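Local structure of DNA endonuclease I-CvuI (Chlorella vulgaris, 5A72) at residues Asn26-Ser31 with Lys141-Leu146; Ala16-Ala21 with Val47-Thr52; Lys62-Gly67 with Phe79-Gly84. The protein is a dimeric LAGLIDADG homing endonuclease, held here on its DNA target with calcium, that probably cleaves DNA to drive intron homing. All coordinates share one frame; numbering follows the deposited sequence.

Contact 1. Residues Asn26-Ser31 with Lys141-Leu146. With nucleotides of chain D; nucleotides of chain C.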
# COMPACT_ATOMS: atom_id res chain seq x y z
N ASN B 26 -13.51 2.02 -6.09
CA ASN B 26 -14.61 2.84 -5.62
C ASN B 26 -15.76 2.98 -6.63
O ASN B 26 -15.65 2.57 -7.78
CB ASN B 26 -14.07 4.22 -5.24
CG ASN B 26 -15.01 5.02 -4.35
OD1 ASN B 26 -15.96 4.48 -3.77
ND2 ASN B 26 -14.74 6.32 -4.24
N ALA B 27 -16.86 3.58 -6.18
CA ALA B 27 -18.04 3.78 -6.99
C ALA B 27 -18.76 4.99 -6.45
O ALA B 27 -19.19 4.95 -5.32
CB ALA B 27 -18.93 2.58 -6.96
N GLN B 28 -18.90 6.04 -7.25
CA GLN B 28 -19.46 7.30 -6.77
C GLN B 28 -20.74 7.64 -7.50
O GLN B 28 -20.99 7.16 -8.60
CB GLN B 28 -18.48 8.46 -6.96
CG GLN B 28 -17.14 8.26 -6.35
CD GLN B 28 -16.20 9.41 -6.63
OE1 GLN B 28 -16.47 10.55 -6.25
NE2 GLN B 28 -15.10 9.11 -7.29
N ILE B 29 -21.53 8.49 -6.87
CA ILE B 29 -22.65 9.07 -7.56
C ILE B 29 -22.24 10.49 -7.88
O ILE B 29 -22.10 11.31 -6.98
CB ILE B 29 -23.91 9.05 -6.69
CG1 ILE B 29 -24.21 7.62 -6.25
CG2 ILE B 29 -25.08 9.63 -7.46
CD1 ILE B 29 -25.33 7.55 -5.25
N VAL B 30 -22.02 10.78 -9.16
CA VAL B 30 -21.59 12.12 -9.52
C VAL B 30 -22.75 12.89 -10.14
O VAL B 30 -23.56 12.34 -10.90
CB VAL B 30 -20.35 12.12 -10.48
CG1 VAL B 30 -19.40 10.98 -10.11
CG2 VAL B 30 -20.73 12.02 -11.94
N SER B 31 -22.86 14.15 -9.77
CA SER B 31 -23.91 14.97 -10.31
C SER B 31 -23.56 15.26 -11.78
O SER B 31 -22.41 15.54 -12.12
CB SER B 31 -24.09 16.24 -9.48
OG SER B 31 -23.58 17.37 -10.15
N LYS B 141 -14.92 9.93 4.40
CA LYS B 141 -15.64 10.77 5.35
C LYS B 141 -16.13 12.07 4.70
O LYS B 141 -16.45 13.02 5.39
CB LYS B 141 -14.76 11.08 6.56
CG LYS B 141 -14.55 9.88 7.47
CD LYS B 141 -13.77 10.25 8.72
CE LYS B 141 -13.59 9.04 9.64
NZ LYS B 141 -12.76 9.34 10.85
N LYS B 142 -16.19 12.10 3.37
CA LYS B 142 -16.61 13.32 2.68
C LYS B 142 -17.77 13.06 1.71
O LYS B 142 -18.24 13.96 1.00
CB LYS B 142 -15.42 13.93 1.96
CG LYS B 142 -14.89 15.20 2.58
CD LYS B 142 -14.22 16.09 1.53
CE LYS B 142 -13.43 15.26 0.51
NZ LYS B 142 -12.58 16.10 -0.40
N ARG B 143 -18.21 11.81 1.68
CA ARG B 143 -19.28 11.35 0.81
C ARG B 143 -20.63 12.01 1.10
O ARG B 143 -21.21 11.78 2.15
CB ARG B 143 -19.43 9.84 0.93
CG ARG B 143 -20.40 9.19 -0.03
CD ARG B 143 -19.79 7.86 -0.38
NE ARG B 143 -19.96 7.56 -1.78
CZ ARG B 143 -19.32 6.59 -2.42
NH1 ARG B 143 -18.40 5.87 -1.80
NH2 ARG B 143 -19.57 6.38 -3.70
N THR B 144 -21.14 12.80 0.16
CA THR B 144 -22.39 13.52 0.37
C THR B 144 -23.50 13.08 -0.58
O THR B 144 -24.68 13.13 -0.24
CB THR B 144 -22.19 15.04 0.24
OG1 THR B 144 -21.64 15.36 -1.06
CG2 THR B 144 -21.25 15.54 1.32
N ILE B 145 -23.13 12.62 -1.77
CA ILE B 145 -24.14 12.19 -2.72
C ILE B 145 -24.49 10.73 -2.50
O ILE B 145 -23.71 9.84 -2.78
CB ILE B 145 -23.68 12.42 -4.14
CG1 ILE B 145 -22.99 13.79 -4.23
CG2 ILE B 145 -24.86 12.30 -5.08
CD1 ILE B 145 -22.74 14.28 -5.63
N LEU B 146 -25.69 10.51 -1.99
CA LEU B 146 -26.13 9.17 -1.63
C LEU B 146 -27.23 8.71 -2.56
O LEU B 146 -27.73 9.49 -3.37
CB LEU B 146 -26.62 9.14 -0.18
CG LEU B 146 -25.62 9.71 0.83
CD1 LEU B 146 -26.16 9.54 2.24
CD2 LEU B 146 -24.24 9.06 0.68
P DC D 17 -15.52 7.82 -0.50
OP1 DC D 17 -16.45 8.56 0.37
OP2 DC D 17 -15.59 6.34 -0.51
O5' DC D 17 -15.60 8.33 -2.03
C5' DC D 17 -16.49 9.35 -2.40
C4' DC D 17 -16.02 10.72 -1.95
O4' DC D 17 -14.59 10.83 -2.11
C3' DC D 17 -16.59 11.87 -2.76
O3' DC D 17 -17.85 12.25 -2.21
C2' DC D 17 -15.55 12.96 -2.58
C1' DC D 17 -14.25 12.18 -2.38
N1 DC D 17 -13.31 12.21 -3.54
C2 DC D 17 -12.67 13.39 -3.89
O2 DC D 17 -12.90 14.43 -3.25
N3 DC D 17 -11.80 13.38 -4.93
C4 DC D 17 -11.57 12.24 -5.60
N4 DC D 17 -10.71 12.29 -6.61
C5 DC D 17 -12.22 11.02 -5.25
C6 DC D 17 -13.07 11.05 -4.23
P DG D 18 -19.10 12.53 -3.17
OP1 DG D 18 -20.32 12.55 -2.33
OP2 DG D 18 -19.04 11.58 -4.31
O5' DG D 18 -18.83 13.99 -3.73
C5' DG D 18 -18.56 15.06 -2.83
C4' DG D 18 -18.02 16.26 -3.59
O4' DG D 18 -16.67 15.94 -4.06
C3' DG D 18 -18.83 16.63 -4.84
O3' DG D 18 -19.00 18.05 -4.97
C2' DG D 18 -18.00 16.07 -5.97
C1' DG D 18 -16.58 16.20 -5.43
N9 DG D 18 -15.71 15.23 -6.07
C8 DG D 18 -15.91 13.87 -6.14
N7 DG D 18 -15.02 13.26 -6.87
C5 DG D 18 -14.21 14.27 -7.34
C6 DG D 18 -13.09 14.21 -8.17
O6 DG D 18 -12.57 13.21 -8.67
N1 DG D 18 -12.54 15.46 -8.40
C2 DG D 18 -13.03 16.64 -7.90
N2 DG D 18 -12.36 17.76 -8.24
N3 DG D 18 -14.09 16.71 -7.11
C4 DG D 18 -14.62 15.49 -6.87
P DT C 12 -10.52 13.00 10.63
OP1 DT C 12 -11.73 12.51 11.32
OP2 DT C 12 -9.75 14.14 11.19
O5' DT C 12 -9.58 11.73 10.46
C5' DT C 12 -9.98 10.72 9.56
C4' DT C 12 -8.79 9.99 8.99
O4' DT C 12 -7.94 10.91 8.24
C3' DT C 12 -7.88 9.35 10.02
O3' DT C 12 -7.50 8.06 9.55
C2' DT C 12 -6.69 10.31 10.04
C1' DT C 12 -6.61 10.60 8.57
N1 DT C 12 -5.76 11.74 8.18
C2 DT C 12 -4.89 11.56 7.13
O2 DT C 12 -4.77 10.51 6.53
N3 DT C 12 -4.15 12.67 6.81
C4 DT C 12 -4.20 13.91 7.41
O4 DT C 12 -3.50 14.85 7.05
C5 DT C 12 -5.14 14.02 8.51
C7 DT C 12 -5.28 15.31 9.25
C6 DT C 12 -5.87 12.94 8.83
O HOH W 1 -20.84 9.62 -4.24
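Arg-143 leaves its loop with CG anti to the backbone N (chi1 -173°), and bends at chi2 and chi3 then carry the guanidinium across to strand 26-31. On the strand, Asn-26 makes the same choice (chi1 -162°), and the two side chains run alongside each other in opposing senses. Their flat groups stand nearly perpendicular, 85° apart, with Arg-143 NH1 giving Asn-26 OD1 a weak bond of 3.4 Å near the guanidinium plane. Asn-26 ND2 faces the DNA, where it donates to O5' of DC17 of chain D at 3.1 Å. C5' of DC17 lies over one face of the Arg-143 guanidinium, and Arg-143 NH1 is 3.1 Å from OP2 of DC17, consistent with electrostatic attraction to the phosphate. One nucleotide on, OP1 of DG18 of chain D is gripped by two loop amides, Thr-144 N at 2.6 Å and Ile-145 N at 2.9 Å. A water accepts from Ile-29 N at 2.9 Å and reaches OP2 of DG18 and Ile-145 O, so strand, loop and phosphate share one bridge. Beside it, Ile-29 and Ile-145 touch by their CG2 methyls at 3.6 Å, with Ala-128 of helix 121-137 also packing on Ile-29. Gln-28 runs its aliphatic chain past the guanidinium and brings its amide to the guanine of DG18, CD standing 4.0 Å from N7. With an alanine here, the guanine edge would probably lose its polar neighbour and Arg-143 the CG methylene beside it. The arrangement is that of the LAGLIDADG DNA-binding surface, an antiparallel sheet laid along the major groove, here clasped by the loop between helices 121-137 and 147-156, which grips the phosphate backbone.

Contact 2. Residues Ala16-Ala21 with Val47-Thr52. With CA (calcium ion), chain E; nucleotides of chain D.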
# COMPACT_ATOMS: atom_id res chain seq x y z
N ALA B 16 -2.01 -6.30 -7.16
CA ALA B 16 -3.05 -6.52 -6.16
C ALA B 16 -2.61 -6.12 -4.75
O ALA B 16 -3.39 -5.52 -4.00
CB ALA B 16 -3.48 -7.98 -6.17
N GLY B 17 -1.37 -6.46 -4.41
CA GLY B 17 -0.81 -6.09 -3.12
C GLY B 17 -0.72 -4.58 -3.01
O GLY B 17 -1.08 -3.99 -1.99
N PHE B 18 -0.27 -3.96 -4.09
CA PHE B 18 -0.11 -2.52 -4.09
C PHE B 18 -1.46 -1.81 -4.00
O PHE B 18 -1.59 -0.84 -3.26
CB PHE B 18 0.64 -2.07 -5.34
CG PHE B 18 1.29 -0.73 -5.19
CD1 PHE B 18 2.54 -0.62 -4.60
CD2 PHE B 18 0.64 0.42 -5.62
CE1 PHE B 18 3.16 0.62 -4.46
CE2 PHE B 18 1.25 1.66 -5.48
CZ PHE B 18 2.51 1.77 -4.90
N VAL B 19 -2.45 -2.29 -4.75
CA VAL B 19 -3.78 -1.68 -4.67
C VAL B 19 -4.43 -1.95 -3.30
O VAL B 19 -5.00 -1.04 -2.69
CB VAL B 19 -4.71 -2.17 -5.79
CG1 VAL B 19 -6.06 -1.50 -5.67
CG2 VAL B 19 -4.09 -1.86 -7.15
N ASP B 20 -4.34 -3.18 -2.81
CA ASP B 20 -4.84 -3.50 -1.47
C ASP B 20 -4.35 -2.49 -0.42
O ASP B 20 -5.04 -2.21 0.55
CB ASP B 20 -4.44 -4.91 -1.04
CG ASP B 20 -5.51 -5.95 -1.37
OD1 ASP B 20 -6.68 -5.57 -1.58
OD2 ASP B 20 -5.17 -7.16 -1.39
N ALA B 21 -3.16 -1.94 -0.63
CA ALA B 21 -2.60 -1.03 0.35
C ALA B 21 -2.77 0.45 -0.03
O ALA B 21 -3.40 1.21 0.71
CB ALA B 21 -1.13 -1.35 0.55
N VAL B 47 -4.67 4.41 -7.91
CA VAL B 47 -3.45 4.20 -7.13
C VAL B 47 -2.76 5.52 -6.86
O VAL B 47 -2.56 6.31 -7.75
CB VAL B 47 -2.49 3.27 -7.85
CG1 VAL B 47 -1.21 3.19 -7.11
CG2 VAL B 47 -3.11 1.89 -8.00
N PHE B 48 -2.40 5.77 -5.61
CA PHE B 48 -1.82 7.05 -5.25
C PHE B 48 -0.36 6.86 -4.93
O PHE B 48 0.04 5.79 -4.48
CB PHE B 48 -2.56 7.65 -4.06
CG PHE B 48 -4.04 7.62 -4.23
CD1 PHE B 48 -4.77 6.50 -3.82
CD2 PHE B 48 -4.71 8.68 -4.81
CE1 PHE B 48 -6.15 6.45 -3.99
CE2 PHE B 48 -6.08 8.65 -4.97
CZ PHE B 48 -6.81 7.53 -4.56
N GLN B 49 0.45 7.88 -5.19
CA GLN B 49 1.85 7.85 -4.79
C GLN B 49 2.39 9.26 -4.85
O GLN B 49 1.87 10.11 -5.58
CB GLN B 49 2.66 6.92 -5.69
CG GLN B 49 3.98 6.45 -5.08
CD GLN B 49 3.81 5.57 -3.84
OE1 GLN B 49 2.73 5.06 -3.56
NE2 GLN B 49 4.89 5.40 -3.09
N SER B 50 3.41 9.53 -4.04
CA SER B 50 4.09 10.80 -4.10
C SER B 50 4.74 10.99 -5.48
O SER B 50 5.35 10.06 -6.02
CB SER B 50 5.14 10.89 -3.00
OG SER B 50 5.57 12.23 -2.85
N THR B 51 4.60 12.19 -6.04
CA THR B 51 5.09 12.46 -7.39
C THR B 51 6.59 12.13 -7.53
O THR B 51 7.09 11.86 -8.63
CB THR B 51 4.83 13.94 -7.79
OG1 THR B 51 3.46 14.28 -7.55
CG2 THR B 51 5.15 14.16 -9.27
N THR B 52 7.31 12.11 -6.41
CA THR B 52 8.73 11.79 -6.42
C THR B 52 8.96 10.35 -6.86
O THR B 52 10.07 9.98 -7.22
CB THR B 52 9.35 12.02 -5.05
OG1 THR B 52 8.71 11.16 -4.10
CG2 THR B 52 9.16 13.46 -4.62
CA CA E . -3.49 1.85 2.99
P DC D 14 2.82 7.73 -0.73
OP1 DC D 14 2.87 6.27 -0.51
OP2 DC D 14 3.86 8.38 -1.56
O5' DC D 14 1.37 8.11 -1.35
C5' DC D 14 0.26 7.19 -1.23
C4' DC D 14 -0.50 7.41 0.06
O4' DC D 14 -0.71 8.82 0.31
C3' DC D 14 -1.89 6.76 0.13
O3' DC D 14 -1.96 5.97 1.28
C2' DC D 14 -2.85 7.96 0.21
C1' DC D 14 -1.97 8.95 0.93
N1 DC D 14 -2.40 10.40 0.91
C2 DC D 14 -3.52 10.80 1.64
O2 DC D 14 -4.19 9.94 2.24
N3 DC D 14 -3.85 12.12 1.66
C4 DC D 14 -3.10 13.01 1.01
N4 DC D 14 -3.46 14.29 1.07
C5 DC D 14 -1.95 12.62 0.27
C6 DC D 14 -1.63 11.32 0.25
P DG D 15 -3.28 5.17 1.67
OP1 DG D 15 -4.12 6.09 2.48
OP2 DG D 15 -2.82 3.94 2.36
O5' DG D 15 -3.91 4.68 0.25
C5' DG D 15 -4.97 5.40 -0.46
C4' DG D 15 -6.19 5.65 0.42
O4' DG D 15 -6.25 7.06 0.76
C3' DG D 15 -7.54 5.35 -0.20
O3' DG D 15 -8.45 5.03 0.86
C2' DG D 15 -7.88 6.67 -0.88
C1' DG D 15 -7.35 7.68 0.13
N9 DG D 15 -6.86 8.94 -0.42
C8 DG D 15 -5.93 9.09 -1.41
N7 DG D 15 -5.64 10.34 -1.66
C5 DG D 15 -6.41 11.06 -0.76
C6 DG D 15 -6.53 12.47 -0.56
O6 DG D 15 -5.94 13.39 -1.15
N1 DG D 15 -7.43 12.77 0.46
C2 DG D 15 -8.13 11.84 1.19
N2 DG D 15 -8.95 12.32 2.13
N3 DG D 15 -8.03 10.52 1.01
C4 DG D 15 -7.16 10.21 0.02
P DA D 16 -9.94 4.48 0.55
OP1 DA D 16 -10.57 4.03 1.82
OP2 DA D 16 -9.84 3.58 -0.63
O5' DA D 16 -10.73 5.79 0.15
C5' DA D 16 -11.03 6.72 1.14
C4' DA D 16 -11.78 7.89 0.56
O4' DA D 16 -10.88 8.76 -0.16
C3' DA D 16 -12.91 7.53 -0.43
O3' DA D 16 -14.05 8.27 -0.07
C2' DA D 16 -12.35 8.02 -1.76
C1' DA D 16 -11.57 9.22 -1.28
N9 DA D 16 -10.61 9.76 -2.23
C8 DA D 16 -9.99 9.09 -3.25
N7 DA D 16 -9.19 9.85 -3.96
C5 DA D 16 -9.30 11.10 -3.36
C6 DA D 16 -8.70 12.34 -3.65
N6 DA D 16 -7.84 12.52 -4.66
N1 DA D 16 -9.02 13.39 -2.87
C2 DA D 16 -9.89 13.20 -1.87
N3 DA D 16 -10.52 12.08 -1.50
C4 DA D 16 -10.18 11.06 -2.30
O HOH W 2 -4.74 -0.26 2.73
O HOH W 3 -5.98 2.71 1.87
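Helix 16-21 and strand 47-50 cross almost at right angles, their axes 82° apart and 8.7 Å distant at closest approach. The CA atoms of Val-19 and Val-47, 6.4 Å apart, mark the nearest point of the backbones. The helical segment belongs to the LAGLIDADG motif itself, here reading LAGFVDADG, whose helix packs against its partner in the second subunit and delivers its C-terminal end to the cleavage centre. Phe-18 bridges the gap to the strand: with CG anti to the backbone N (chi1 -158°), its ring reaches across to Val-47 and meets CG1 edge-on, CE2 lying 3.3 Å from that methyl. The other methyl of Val-47, CG2, packs on Val-19 CG2 at 4.0 Å, so the forked side chain is shared between two successive helix residues. Leu-57 and Ile-60 of helix 54-64 also pack against Val-47, placing it in a buried apolar layer. Phe-48 turns instead to the DNA, where C8 of DG15 of chain D stands 3.4 Å above the plane of its phenyl ring, over the centre. Asp-20 is held at both carboxylate oxygens, OD1 by Lys-101 N and OD2 by Asn-99 N and Trp-14 NE1 of the second subunit, which ties this turn of the helix to its own chain and to the second subunit. Just beyond, a calcium ion is bound by Ala-21 O at 2.4 Å and by OP2 of DG15 at 2.3 Å. Asp-22 of the second subunit and a further DNA phosphate also coordinate it, so both subunits contribute to one metal site. Of the calcium's two water ligands, water 2 is also tied to the helix, donating to Asp-20 O at 2.9 Å.

Contact 3. Residues Lys62-Gly67 with Phe79-Gly84. With nucleotides of chain C.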
# COMPACT_ATOMS: atom_id res chain seq x y z
N LYS B 62 1.45 0.53 -17.71
CA LYS B 62 2.04 -0.34 -18.71
C LYS B 62 1.55 -1.77 -18.49
O LYS B 62 1.17 -2.46 -19.44
CB LYS B 62 3.56 -0.26 -18.66
CG LYS B 62 4.27 -1.14 -19.67
CD LYS B 62 4.26 -0.53 -21.06
CE LYS B 62 5.34 -1.16 -21.94
NZ LYS B 62 6.73 -0.91 -21.42
N ILE B 63 1.55 -2.20 -17.23
CA ILE B 63 1.09 -3.53 -16.85
C ILE B 63 -0.36 -3.78 -17.25
O ILE B 63 -0.71 -4.86 -17.72
CB ILE B 63 1.21 -3.74 -15.33
CG1 ILE B 63 2.67 -3.87 -14.92
CG2 ILE B 63 0.49 -4.99 -14.89
CD1 ILE B 63 2.86 -3.90 -13.44
N LEU B 64 -1.21 -2.77 -17.08
CA LEU B 64 -2.64 -2.92 -17.29
C LEU B 64 -3.04 -2.65 -18.72
O LEU B 64 -4.05 -3.18 -19.20
CB LEU B 64 -3.40 -1.99 -16.36
CG LEU B 64 -3.37 -2.46 -14.91
CD1 LEU B 64 -4.30 -1.61 -14.08
CD2 LEU B 64 -3.74 -3.93 -14.83
N GLY B 65 -2.26 -1.81 -19.39
CA GLY B 65 -2.53 -1.46 -20.77
C GLY B 65 -3.74 -0.56 -20.92
O GLY B 65 -4.41 -0.58 -21.95
N CYS B 66 -4.03 0.22 -19.88
CA CYS B 66 -5.10 1.21 -19.94
C CYS B 66 -5.00 2.13 -18.73
O CYS B 66 -4.16 1.91 -17.86
CB CYS B 66 -6.47 0.55 -19.98
SG CYS B 66 -6.90 -0.23 -18.43
N GLY B 67 -5.85 3.14 -18.67
CA GLY B 67 -5.84 4.05 -17.54
C GLY B 67 -4.96 5.27 -17.74
O GLY B 67 -4.11 5.30 -18.64
N PHE B 79 -2.90 7.31 -10.55
CA PHE B 79 -3.23 6.49 -11.70
C PHE B 79 -4.70 6.12 -11.60
O PHE B 79 -5.19 5.77 -10.53
CB PHE B 79 -2.36 5.25 -11.74
CG PHE B 79 -2.88 4.17 -12.63
CD1 PHE B 79 -2.63 4.20 -13.99
CD2 PHE B 79 -3.59 3.11 -12.10
CE1 PHE B 79 -3.10 3.19 -14.81
CE2 PHE B 79 -4.06 2.10 -12.92
CZ PHE B 79 -3.81 2.15 -14.28
N CYS B 80 -5.42 6.21 -12.70
CA CYS B 80 -6.85 6.02 -12.65
C CYS B 80 -7.38 5.27 -13.85
O CYS B 80 -7.10 5.66 -14.99
CB CYS B 80 -7.57 7.35 -12.54
SG CYS B 80 -9.32 7.11 -12.14
N VAL B 81 -8.13 4.21 -13.58
CA VAL B 81 -8.92 3.54 -14.59
C VAL B 81 -10.39 3.85 -14.30
O VAL B 81 -10.92 3.42 -13.28
CB VAL B 81 -8.69 2.02 -14.60
CG1 VAL B 81 -9.50 1.37 -15.71
CG2 VAL B 81 -7.24 1.72 -14.79
N VAL B 82 -11.02 4.63 -15.17
CA VAL B 82 -12.43 4.99 -14.99
C VAL B 82 -13.32 4.29 -16.01
O VAL B 82 -12.96 4.21 -17.18
CB VAL B 82 -12.67 6.50 -15.16
CG1 VAL B 82 -13.89 6.93 -14.38
CG2 VAL B 82 -11.45 7.27 -14.76
N GLY B 83 -14.46 3.80 -15.55
CA GLY B 83 -15.52 3.37 -16.46
C GLY B 83 -15.57 1.89 -16.76
O GLY B 83 -14.54 1.21 -16.82
N GLY B 84 -16.79 1.40 -16.97
CA GLY B 84 -17.07 -0.02 -17.16
C GLY B 84 -16.16 -0.80 -18.09
O GLY B 84 -15.72 -1.90 -17.75
P DG C 4 -16.97 6.64 -18.01
OP1 DG C 4 -17.40 5.27 -18.31
OP2 DG C 4 -17.20 7.29 -16.70
O5' DG C 4 -15.40 6.67 -18.29
C5' DG C 4 -14.94 6.41 -19.60
C4' DG C 4 -14.01 7.51 -20.07
O4' DG C 4 -14.70 8.78 -20.02
C3' DG C 4 -12.74 7.69 -19.24
O3' DG C 4 -11.65 7.81 -20.13
C2' DG C 4 -13.00 9.00 -18.49
C1' DG C 4 -13.82 9.76 -19.51
N9 DG C 4 -14.64 10.80 -18.94
C8 DG C 4 -15.73 10.61 -18.12
N7 DG C 4 -16.30 11.72 -17.76
C5 DG C 4 -15.57 12.71 -18.40
C6 DG C 4 -15.75 14.11 -18.38
O6 DG C 4 -16.61 14.76 -17.78
N1 DG C 4 -14.78 14.76 -19.17
C2 DG C 4 -13.78 14.11 -19.88
N2 DG C 4 -12.95 14.89 -20.58
N3 DG C 4 -13.62 12.80 -19.90
C4 DG C 4 -14.55 12.16 -19.14
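At the helix-to-sheet junction of the LAGLIDADG fold, where the chain descends from the helical layer to the edge of the sheet, Leu-64, the last residue of helix 54-64, meets Phe-79 of strand 76-82. Leu-64 CD1 lies 3.8 Å from Phe-79 CZ, the two side chains crossing at a slant. Phe-79 has CG anti to its own N (chi1 163°), which sets the ring against the end of the helix; Ile-60 and Gln-61 on the preceding helical turn touch it too. Cys-66 O lies in plane at the edge of the same ring, 3.5 Å from Phe-79 CE1.

Gly-65, the first residue past the helix, has positive phi and turns the chain back over the sheet. This is the second half of the αββαββα LAGLIDADG fold: helix 54-64 gives way to edge strand 68-71, which pairs with strand 76-82 through backbone bonds between Thr-68 and Cys-80. Gly-67, just ahead of that pairing, comes close to the strand, its CA 3.3 Å from Cys-80 O and 3.9 Å from Val-81 CG2. Gly-67 fits in a place where a beta carbon would crowd Phe-79 and Val-81, and its backbone angles (phi 92°, psi 164°) by themselves call for glycine. Cys-66 SG packs 4.1 Å from both methyls of Val-81, with Ser-86 and Thr-90 of helix 84-94 packing on the sulfur-bearing side chain. At the start of that helix, Gly-83 CA approaches OP1 of DG4 of chain C to 3.3 Å.

Overall arrangement
All three contacts reach one antiparallel sheet, ordered 23-31, 39-50, 76-82, 68-71. Contact 1 uses one of its two outermost strands, 23-31, and contacts 2 and 3 use the neighbouring inner strands 39-50 and 76-82. Contacts 2 and 3 touch directly: Val-47 O lies 3.0 Å from Phe-79 N, a probable hydrogen bond, although their centres are 14 Å apart. Contact 1 stands about 22 Å from contact 2 and 21 Å from contact 3, centre to centre. Only contact 2 of the three holds calcium among its own atoms; the side chains of Asn-26 and Phe-79 are about 14 and 13 Å from a calcium ion. Contacts 1 and 2 meet the same DNA strand, chain D.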